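Local coordinates for aminotransferase class-III (Sphaerobacter thermophilus DSM 20745, PDB 6K8H), which belongs to the class-III aminotransferases, a family of pyridoxal-phosphate-dependent enzymes, and is of the omega-transaminase kind, at residues N319-P322 with V323-V326; R64-F67 with V68-Y71; R240-E243 with I244-A247. One frame throughout, in Å; residues are numbered along the deposited sequence.

Contact 1. Residues N319-P322 with V323-V326; sequences NANP and VTMV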
ATOM      1  N   ASN B 319      -6.123   5.591  -2.950  1.00  9.33           N
ATOM      2  CA  ASN B 319      -5.172   6.599  -3.475  1.00  9.84           C
ATOM      3  C   ASN B 319      -5.795   7.984  -3.290  1.00  9.47           C
ATOM      4  O   ASN B 319      -6.949   8.169  -3.675  1.00  7.88           O
ATOM      5  CB  ASN B 319      -4.932   6.452  -4.982  1.00  9.90           C
ATOM      6  CG  ASN B 319      -4.239   5.170  -5.390  1.00 10.07           C
ATOM      7  OD1 ASN B 319      -3.956   4.323  -4.560  1.00 11.85           O
ATOM      8  ND2 ASN B 319      -3.951   5.035  -6.671  1.00  8.77           N
ATOM      9  N   ALA B 320      -5.023   8.903  -2.717  1.00  8.21           N
ATOM     10  CA  ALA B 320      -5.428  10.303  -2.587  1.00  8.60           C
ATOM     11  C   ALA B 320      -6.731  10.451  -1.797  1.00  8.07           C
ATOM     12  O   ALA B 320      -7.500  11.385  -2.020  1.00  8.54           O
ATOM     13  CB  ALA B 320      -5.548  10.980  -3.959  1.00  9.73           C
ATOM     14  N   ASN B 321      -6.983   9.548  -0.850  1.00  6.55           N
ATOM     15  CA  ASN B 321      -8.148   9.719  -0.002  1.00  8.44           C
ATOM     16  C   ASN B 321      -8.023  11.041   0.758  1.00  8.29           C
ATOM     17  O   ASN B 321      -6.914  11.493   1.059  1.00  9.80           O
ATOM     18  CB  ASN B 321      -8.300   8.545   0.959  1.00  9.08           C
ATOM     19  CG  ASN B 321      -7.278   8.573   2.076  1.00  8.27           C
ATOM     20  OD1 ASN B 321      -7.481   9.232   3.096  1.00  9.98           O
ATOM     21  ND2 ASN B 321      -6.169   7.860   1.888  1.00  6.94           N
ATOM     22  N   PRO B 322      -9.140  11.723   1.010  1.00  9.78           N
ATOM     23  CA  PRO B 322      -9.045  13.083   1.570  1.00 11.82           C
ATOM     24  C   PRO B 322      -8.448  13.139   2.968  1.00  7.48           C
ATOM     25  O   PRO B 322      -7.857  14.160   3.328  1.00  9.00           O
ATOM     26  CB  PRO B 322     -10.502  13.565   1.560  1.00 11.35           C
ATOM     27  CG  PRO B 322     -11.137  12.777   0.442  1.00 12.50           C
ATOM     28  CD  PRO B 322     -10.486  11.419   0.502  1.00 10.75           C
ATOM     29  N   VAL B 323      -8.568  12.097   3.780  1.00 10.06           N
ATOM     30  CA  VAL B 323      -7.949  12.174   5.096  1.00  8.96           C
ATOM     31  C   VAL B 323      -6.434  12.278   4.961  1.00  9.33           C
ATOM     32  O   VAL B 323      -5.810  13.184   5.523  1.00  7.58           O
ATOM     33  CB  VAL B 323      -8.372  10.988   5.974  1.00  9.29           C
ATOM     34  CG1 VAL B 323      -7.583  11.018   7.266  1.00 10.41           C
ATOM     35  CG2 VAL B 323      -9.863  11.083   6.253  1.00 12.33           C
ATOM     36  N   THR B 324      -5.821  11.348   4.224  1.00  9.13           N
ATOM     37  CA  THR B 324      -4.377  11.413   4.006  1.00  7.47           C
ATOM     38  C   THR B 324      -3.970  12.716   3.330  1.00  8.64           C
ATOM     39  O   THR B 324      -2.947  13.311   3.686  1.00  9.59           O
ATOM     40  CB  THR B 324      -3.915  10.225   3.168  1.00  9.73           C
ATOM     41  OG1 THR B 324      -4.232   9.007   3.846  1.00  8.57           O
ATOM     42  CG2 THR B 324      -2.386  10.292   2.898  1.00  8.54           C
ATOM     43  N   MET B 325      -4.772  13.197   2.373  1.00  5.24           N
ATOM     44  CA  MET B 325      -4.400  14.417   1.656  1.00  6.88           C
ATOM     45  C   MET B 325      -4.422  15.630   2.575  1.00  9.65           C
ATOM     46  O   MET B 325      -3.515  16.465   2.530  1.00  7.20           O
ATOM     47  CB  MET B 325      -5.330  14.632   0.460  1.00  7.69           C
ATOM     48  CG  MET B 325      -5.222  13.542  -0.602  1.00  5.32           C
ATOM     49  SD  MET B 325      -3.619  13.440  -1.440  1.00 12.44           S
ATOM     50  CE  MET B 325      -2.757  12.220  -0.429  1.00  6.14           C
ATOM     51  N   VAL B 326      -5.447  15.730   3.429  1.00  9.58           N
ATOM     52  CA  VAL B 326      -5.570  16.851   4.351  1.00 10.04           C
ATOM     53  C   VAL B 326      -4.498  16.786   5.440  1.00 12.55           C
ATOM     54  O   VAL B 326      -3.863  17.797   5.771  1.00  9.28           O
ATOM     55  CB  VAL B 326      -7.000  16.873   4.916  1.00 13.23           C
ATOM     56  CG1 VAL B 326      -7.070  17.684   6.165  1.00 19.36           C
ATOM     57  CG2 VAL B 326      -7.974  17.423   3.844  1.00 13.26           C
TER
HETATM   58  O   HOH W   1      -6.447   7.944   5.467  1.00 23.54           O
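Asn321 lays its side-chain amide over the start of helix 322-334, against Thr324, whose side chain it crosses at about a right angle. Its CG sits between the backbone N and the carbonyl carbon (chi1 73°), which folds the amide forward onto the turn. OD1 accepts from Thr324 N at 2.9 Å, an almost straight bond (176° at the hydrogen) whose donor stands above the carbonyl plane. On the other branch, ND2 donates to Thr324 OG1 at 3.0 Å, with the hydroxyl slightly tilted from the amide plane; ND2 also bonds to Phe318 O. A water bridges the pair, giving a proton to Asn321 OD1 and lying 2.9 Å from Thr324 OG1, which also bonds to Pro289 O. Behind this cap, regular helical bonding starts with Met325 N to Asn321 O (3.0 Å) and Val326 N to Pro322 O (2.9 Å). Met325, bent at chi2 and chi3, curls back so that SD lies 4.0 Å from Ala320 CB. Asn321 also packs on Pro289 of the second subunit. Asparagine in this place, followed by proline as the first helical residue, is a classical N-cap, here buried beside the subunit interface.

Contact 2. Residues R64-F67 with V68-Y71; sequences RLDF and VNNY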
ATOM      1  N   ARG B  64       8.835   7.196  27.195  1.00  8.89           N
ATOM      2  CA  ARG B  64      10.149   7.412  26.611  1.00  9.07           C
ATOM      3  C   ARG B  64      10.068   8.557  25.608  1.00 11.13           C
ATOM      4  O   ARG B  64       9.032   8.773  24.977  1.00 10.83           O
ATOM      5  CB  ARG B  64      10.680   6.142  25.923  1.00 11.55           C
ATOM      6  CG  ARG B  64      10.705   4.879  26.798  1.00 10.33           C
ATOM      7  CD  ARG B  64      11.038   3.619  25.972  1.00  9.09           C
ATOM      8  NE  ARG B  64      11.201   2.431  26.823  1.00 10.38           N
ATOM      9  CZ  ARG B  64      10.222   1.587  27.159  1.00 12.36           C
ATOM     10  NH1 ARG B  64       8.984   1.780  26.714  1.00  8.63           N
ATOM     11  NH2 ARG B  64      10.482   0.530  27.932  1.00 11.32           N
ATOM     12  N   LEU B  65      11.167   9.288  25.458  1.00  9.41           N
ATOM     13  CA  LEU B  65      11.258  10.244  24.358  1.00  9.38           C
ATOM     14  C   LEU B  65      11.398   9.480  23.047  1.00  9.03           C
ATOM     15  O   LEU B  65      12.256   8.599  22.922  1.00 11.53           O
ATOM     16  CB  LEU B  65      12.448  11.180  24.559  1.00 12.34           C
ATOM     17  CG  LEU B  65      12.297  12.247  25.647  1.00 14.92           C
ATOM     18  CD1 LEU B  65      13.610  12.975  25.833  1.00 14.56           C
ATOM     19  CD2 LEU B  65      11.181  13.224  25.279  1.00 12.12           C
ATOM     20  N   ASP B  66      10.550   9.805  22.069  1.00  9.49           N
ATOM     21  CA  ASP B  66      10.440   9.018  20.838  1.00  6.23           C
ATOM     22  C   ASP B  66      11.381   9.600  19.786  1.00  9.26           C
ATOM     23  O   ASP B  66      11.119  10.680  19.242  1.00  8.09           O
ATOM     24  CB  ASP B  66       9.000   9.004  20.328  1.00  6.91           C
ATOM     25  CG  ASP B  66       8.770   7.977  19.222  1.00  8.07           C
ATOM     26  OD1 ASP B  66       9.746   7.558  18.569  1.00  8.85           O
ATOM     27  OD2 ASP B  66       7.600   7.580  18.997  1.00  9.75           O
ATOM     28  N   PHE B  67      12.490   8.901  19.528  1.00  7.83           N
ATOM     29  CA  PHE B  67      13.404   9.232  18.442  1.00  8.60           C
ATOM     30  C   PHE B  67      13.276   8.270  17.263  1.00  7.84           C
ATOM     31  O   PHE B  67      14.190   8.182  16.436  1.00  9.62           O
ATOM     32  CB  PHE B  67      14.844   9.260  18.938  1.00  9.01           C
ATOM     33  CG  PHE B  67      15.142  10.415  19.840  1.00  7.00           C
ATOM     34  CD1 PHE B  67      14.786  10.373  21.177  1.00  6.95           C
ATOM     35  CD2 PHE B  67      15.775  11.544  19.352  1.00  8.62           C
ATOM     36  CE1 PHE B  67      15.072  11.447  22.028  1.00  7.02           C
ATOM     37  CE2 PHE B  67      16.059  12.619  20.181  1.00  8.14           C
ATOM     38  CZ  PHE B  67      15.703  12.573  21.517  1.00  7.05           C
ATOM     39  N   VAL B  68      12.171   7.537  17.174  1.00  7.98           N
ATOM     40  CA  VAL B  68      11.882   6.680  16.028  1.00  9.70           C
ATOM     41  C   VAL B  68      10.763   7.264  15.182  1.00  9.02           C
ATOM     42  O   VAL B  68      10.883   7.346  13.961  1.00  8.88           O
ATOM     43  CB  VAL B  68      11.540   5.241  16.473  1.00  9.83           C
ATOM     44  CG1 VAL B  68      11.354   4.331  15.254  1.00  9.27           C
ATOM     45  CG2 VAL B  68      12.604   4.700  17.414  1.00  8.78           C
ATOM     46  N   ASN B  69       9.660   7.667  15.823  1.00  8.04           N
ATOM     47  CA  ASN B  69       8.555   8.361  15.163  1.00 10.04           C
ATOM     48  C   ASN B  69       8.060   7.593  13.941  1.00  9.58           C
ATOM     49  O   ASN B  69       7.973   8.122  12.828  1.00  8.06           O
ATOM     50  CB  ASN B  69       8.966   9.783  14.798  1.00  8.97           C
ATOM     51  CG  ASN B  69       9.427  10.559  16.003  1.00 12.72           C
ATOM     52  OD1 ASN B  69      10.625  10.831  16.170  1.00 13.87           O
ATOM     53  ND2 ASN B  69       8.483  10.908  16.870  1.00  8.96           N
ATOM     54  N   ASN B  70       7.739   6.322  14.173  1.00 10.82           N
ATOM     55  CA  ASN B  70       7.291   5.406  13.126  1.00 10.78           C
ATOM     56  C   ASN B  70       8.251   5.437  11.937  1.00 10.24           C
ATOM     57  O   ASN B  70       7.859   5.606  10.779  1.00 11.04           O
ATOM     58  CB  ASN B  70       5.860   5.708  12.690  1.00 11.90           C
ATOM     59  CG  ASN B  70       5.166   4.477  12.157  1.00 10.86           C
ATOM     60  OD1 ASN B  70       5.493   3.371  12.572  1.00 14.03           O
ATOM     61  ND2 ASN B  70       4.227   4.653  11.231  1.00 13.03           N
ATOM     62  N   TYR B  71       9.537   5.287  12.253  1.00 10.73           N
ATOM     63  CA  TYR B  71      10.613   5.260  11.268  1.00 10.01           C
ATOM     64  C   TYR B  71      10.598   6.512  10.390  1.00 11.84           C
ATOM     65  O   TYR B  71      10.651   6.444   9.163  1.00  7.93           O
ATOM     66  CB  TYR B  71      10.566   3.960  10.457  1.00  9.09           C
ATOM     67  CG  TYR B  71      11.148   2.842  11.311  1.00  9.58           C
ATOM     68  CD1 TYR B  71      10.356   2.148  12.221  1.00 15.66           C
ATOM     69  CD2 TYR B  71      12.505   2.561  11.281  1.00 13.99           C
ATOM     70  CE1 TYR B  71      10.902   1.161  13.045  1.00 18.45           C
ATOM     71  CE2 TYR B  71      13.058   1.574  12.084  1.00 14.27           C
ATOM     72  CZ  TYR B  71      12.258   0.883  12.970  1.00 17.55           C
ATOM     73  OH  TYR B  71      12.819  -0.091  13.772  1.00 21.70           O
TER
HETATM   74  O   HOH W   2       7.080   5.955  16.937  1.00 11.13           O
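The carboxylate of Asp66 and the amide of Asn69 lie stacked, their planes 12° apart, the side chains running antiparallel alongside one another. Around the carboxylate, OD1 takes two backbone donors by different approaches. Val68 N arrives nearly along the C-O axis, 2.8 Å from Asp66 OD1, whereas Asn69 N comes from well above the carboxylate plane, 2.7 Å from OD1. With CG anti to its backbone N (chi1 -168°), the carboxylate points forward along the chain, bringing OD1 within bonding distance of both N-H groups. OD2 is held separately: water 2 donates to it at 2.7 Å and accepts from Asn70 N at 2.9 Å, and His78 NE2 forms a further hydrogen bond. Both oxygens of this buried group are therefore engaged, which should restrict its rotation. The other flat group is the Tyr71 ring, which has Val68 CG1 on one face, 3.8 Å from the ring plane, nearer the edge than the centre. Outside the turn, Phe67 meets the ring of Phe433, while Asn70 ND2 bonds to Thr317 O of the second subunit. From Asn69 to Tyr71 phi and psi all lie near +50°, so the chain coils with left-handed helical geometry. The Val68 N bond makes this an Asx turn, joining strand 63-66 of the small mixed sheet to a short left-handed helical turn at the dimer interface.

Contact 3. Residues R240-E243 with I244-A247; sequences RLRE and ITRA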
ATOM      1  N   ARG B 240      27.966  11.704 -11.718  1.00 15.61           N
ATOM      2  CA  ARG B 240      28.303  10.787 -12.801  1.00 12.75           C
ATOM      3  C   ARG B 240      27.196   9.769 -13.047  1.00 13.56           C
ATOM      4  O   ARG B 240      26.968   9.369 -14.200  1.00 12.79           O
ATOM      5  CB  ARG B 240      29.628  10.102 -12.494  1.00 16.86           C
ATOM      6  CG  ARG B 240      30.805  11.064 -12.638  1.00 25.02           C
ATOM      7  CD  ARG B 240      32.101  10.461 -12.131  1.00 30.24           C
ATOM      8  NE  ARG B 240      32.399   9.177 -12.765  1.00 26.70           N
ATOM      9  CZ  ARG B 240      33.580   8.575 -12.699  1.00 28.36           C
ATOM     10  NH1 ARG B 240      34.580   9.145 -12.032  1.00 27.12           N
ATOM     11  NH2 ARG B 240      33.759   7.402 -13.290  1.00 26.16           N
ATOM     12  N   LEU B 241      26.500   9.342 -11.987  1.00 14.12           N
ATOM     13  CA  LEU B 241      25.336   8.481 -12.166  1.00 10.87           C
ATOM     14  C   LEU B 241      24.265   9.188 -12.986  1.00 12.17           C
ATOM     15  O   LEU B 241      23.660   8.584 -13.889  1.00 13.75           O
ATOM     16  CB  LEU B 241      24.774   8.050 -10.801  1.00  9.86           C
ATOM     17  CG  LEU B 241      23.520   7.154 -10.825  1.00  9.70           C
ATOM     18  CD1 LEU B 241      23.799   5.848 -11.553  1.00  8.83           C
ATOM     19  CD2 LEU B 241      22.988   6.883  -9.406  1.00  9.06           C
ATOM     20  N   ARG B 242      24.016  10.473 -12.687  1.00 10.48           N
ATOM     21  CA  ARG B 242      23.048  11.228 -13.482  1.00 11.66           C
ATOM     22  C   ARG B 242      23.483  11.303 -14.945  1.00 13.47           C
ATOM     23  O   ARG B 242      22.662  11.117 -15.859  1.00  7.83           O
ATOM     24  CB  ARG B 242      22.847  12.625 -12.885  1.00 12.76           C
ATOM     25  CG  ARG B 242      22.050  13.597 -13.771  1.00 16.26           C
ATOM     26  CD  ARG B 242      20.545  13.277 -13.787  1.00 12.66           C
ATOM     27  NE  ARG B 242      20.233  12.140 -14.652  1.00 11.89           N
ATOM     28  CZ  ARG B 242      19.004  11.719 -14.941  1.00 10.51           C
ATOM     29  NH1 ARG B 242      17.943  12.337 -14.436  1.00 10.92           N
ATOM     30  NH2 ARG B 242      18.839  10.670 -15.737  1.00 11.61           N
ATOM     31  N   GLU B 243      24.779  11.537 -15.189  1.00 11.26           N
ATOM     32  CA  GLU B 243      25.249  11.664 -16.572  1.00 12.34           C
ATOM     33  C   GLU B 243      25.088  10.356 -17.336  1.00 11.24           C
ATOM     34  O   GLU B 243      24.609  10.343 -18.478  1.00 10.02           O
ATOM     35  CB  GLU B 243      26.710  12.123 -16.614  1.00 14.61           C
ATOM     36  CG  GLU B 243      26.937  13.535 -16.113  1.00 18.95           C
ATOM     37  CD  GLU B 243      26.855  14.574 -17.218  1.00 32.53           C
ATOM     38  OE1 GLU B 243      25.922  14.497 -18.049  1.00 30.84           O
ATOM     39  OE2 GLU B 243      27.736  15.470 -17.265  1.00 40.10           O
ATOM     40  N   ILE B 244      25.471   9.235 -16.723  1.00 10.23           N
ATOM     41  CA  ILE B 244      25.463   7.988 -17.486  1.00 11.36           C
ATOM     42  C   ILE B 244      24.036   7.509 -17.721  1.00 10.23           C
ATOM     43  O   ILE B 244      23.729   6.981 -18.798  1.00 11.03           O
ATOM     44  CB  ILE B 244      26.329   6.903 -16.809  1.00 10.85           C
ATOM     45  CG1 ILE B 244      26.433   5.668 -17.714  1.00 17.14           C
ATOM     46  CG2 ILE B 244      25.779   6.511 -15.443  1.00 11.59           C
ATOM     47  CD1 ILE B 244      27.460   4.652 -17.262  1.00 15.81           C
ATOM     48  N   THR B 245      23.138   7.683 -16.733  1.00 10.82           N
ATOM     49  CA  THR B 245      21.749   7.294 -16.973  1.00  8.95           C
ATOM     50  C   THR B 245      21.108   8.173 -18.038  1.00  9.91           C
ATOM     51  O   THR B 245      20.352   7.680 -18.882  1.00 10.78           O
ATOM     52  CB  THR B 245      20.924   7.339 -15.687  1.00  9.60           C
ATOM     53  OG1 THR B 245      21.089   8.608 -15.039  1.00 10.04           O
ATOM     54  CG2 THR B 245      21.331   6.210 -14.745  1.00  8.77           C
ATOM     55  N   ARG B 246      21.390   9.480 -18.020  1.00 11.85           N
ATOM     56  CA  ARG B 246      20.854  10.339 -19.070  1.00 10.58           C
ATOM     57  C   ARG B 246      21.391   9.938 -20.443  1.00 13.48           C
ATOM     58  O   ARG B 246      20.642   9.905 -21.428  1.00 12.66           O
ATOM     59  CB  ARG B 246      21.183  11.796 -18.758  1.00 12.67           C
ATOM     60  CG  ARG B 246      20.846  12.748 -19.878  1.00 16.43           C
ATOM     61  CD  ARG B 246      19.356  13.068 -19.930  1.00 23.58           C
ATOM     62  NE  ARG B 246      19.130  14.261 -20.746  1.00 33.42           N
ATOM     63  CZ  ARG B 246      19.144  15.505 -20.272  1.00 33.02           C
ATOM     64  NH1 ARG B 246      19.355  15.723 -18.976  1.00 31.97           N
ATOM     65  NH2 ARG B 246      18.947  16.531 -21.095  1.00 32.87           N
ATOM     66  N   ALA B 247      22.679   9.596 -20.525  1.00 11.30           N
ATOM     67  CA  ALA B 247      23.250   9.225 -21.823  1.00 14.35           C
ATOM     68  C   ALA B 247      22.574   7.997 -22.406  1.00 14.04           C
ATOM     69  O   ALA B 247      22.452   7.876 -23.634  1.00  8.56           O
ATOM     70  CB  ALA B 247      24.752   8.973 -21.696  1.00 12.76           C
TER
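Leu241 and Thr245 meet one turn apart on helix 235-248, the crossover helix of a beta-alpha-beta unit whose parallel strands are 216-221 and 251-255. Backbone bonding is regular: Ile244 N to Arg240 O, Thr245 N to Leu241 O, Arg246 N to Arg242 O and Ala247 N to Glu243 O span 2.9 to 3.0 Å, the i to i+4 pattern of an alpha-helix. Apolar packing is modest. Leu241 CD1 approaches Thr245 CG2 at 4.1 Å and Ile244 CG2 at 4.4 Å, and this flank faces the sheet and helix 202-211, where Leu241 touches Ile221, Leu252 and Ile209. Among the hydroxyl contacts, Thr245 carries OG1 between its backbone N and carbonyl carbon (chi1 51°), which turns it back onto the preceding turn. It lies 2.8 Å from Leu241 O and 3.1 Å from Arg242 O; its single proton could serve either carbonyl. The two arginines Arg240 and Arg242 find their main partners outside the segments: Arg240 NH2 forms a salt bridge with Glu206 OE1, Arg242 NH2 forms one with Asp276 OD2, and Arg242 NH1 a hydrogen bond with Thr274 O. The bends at chi2 and chi3 bring Arg242 back over Thr245, where NH2 gives OG1 a weak hydrogen bond (3.1 Å, 128°). Arg242 NE, buried here and without a polar partner in the model, stops 3.7 Å from Thr245 OG1.

Overall arrangement
Contacts 1 and 2 have centres about 24 Å apart and do not touch within one chain, yet both border the second subunit. They are related across the dimer: Asn70 of contact 2 packs on Phe97 of the second subunit, and Pro322 of contact 1 packs on Phe97 of its own chain. Neither contact reaches a bound PLR: the side chain of Asn321 lies about 10 Å from one and that of Val68 about 11 Å. Contact 3 lies apart, its centre about 35 Å from contact 1 and 37 Å from contact 2, and touches no other chain of the assembly. Its helix nevertheless leads into strand 251-255, which ends at Asp255 of the PLR pocket.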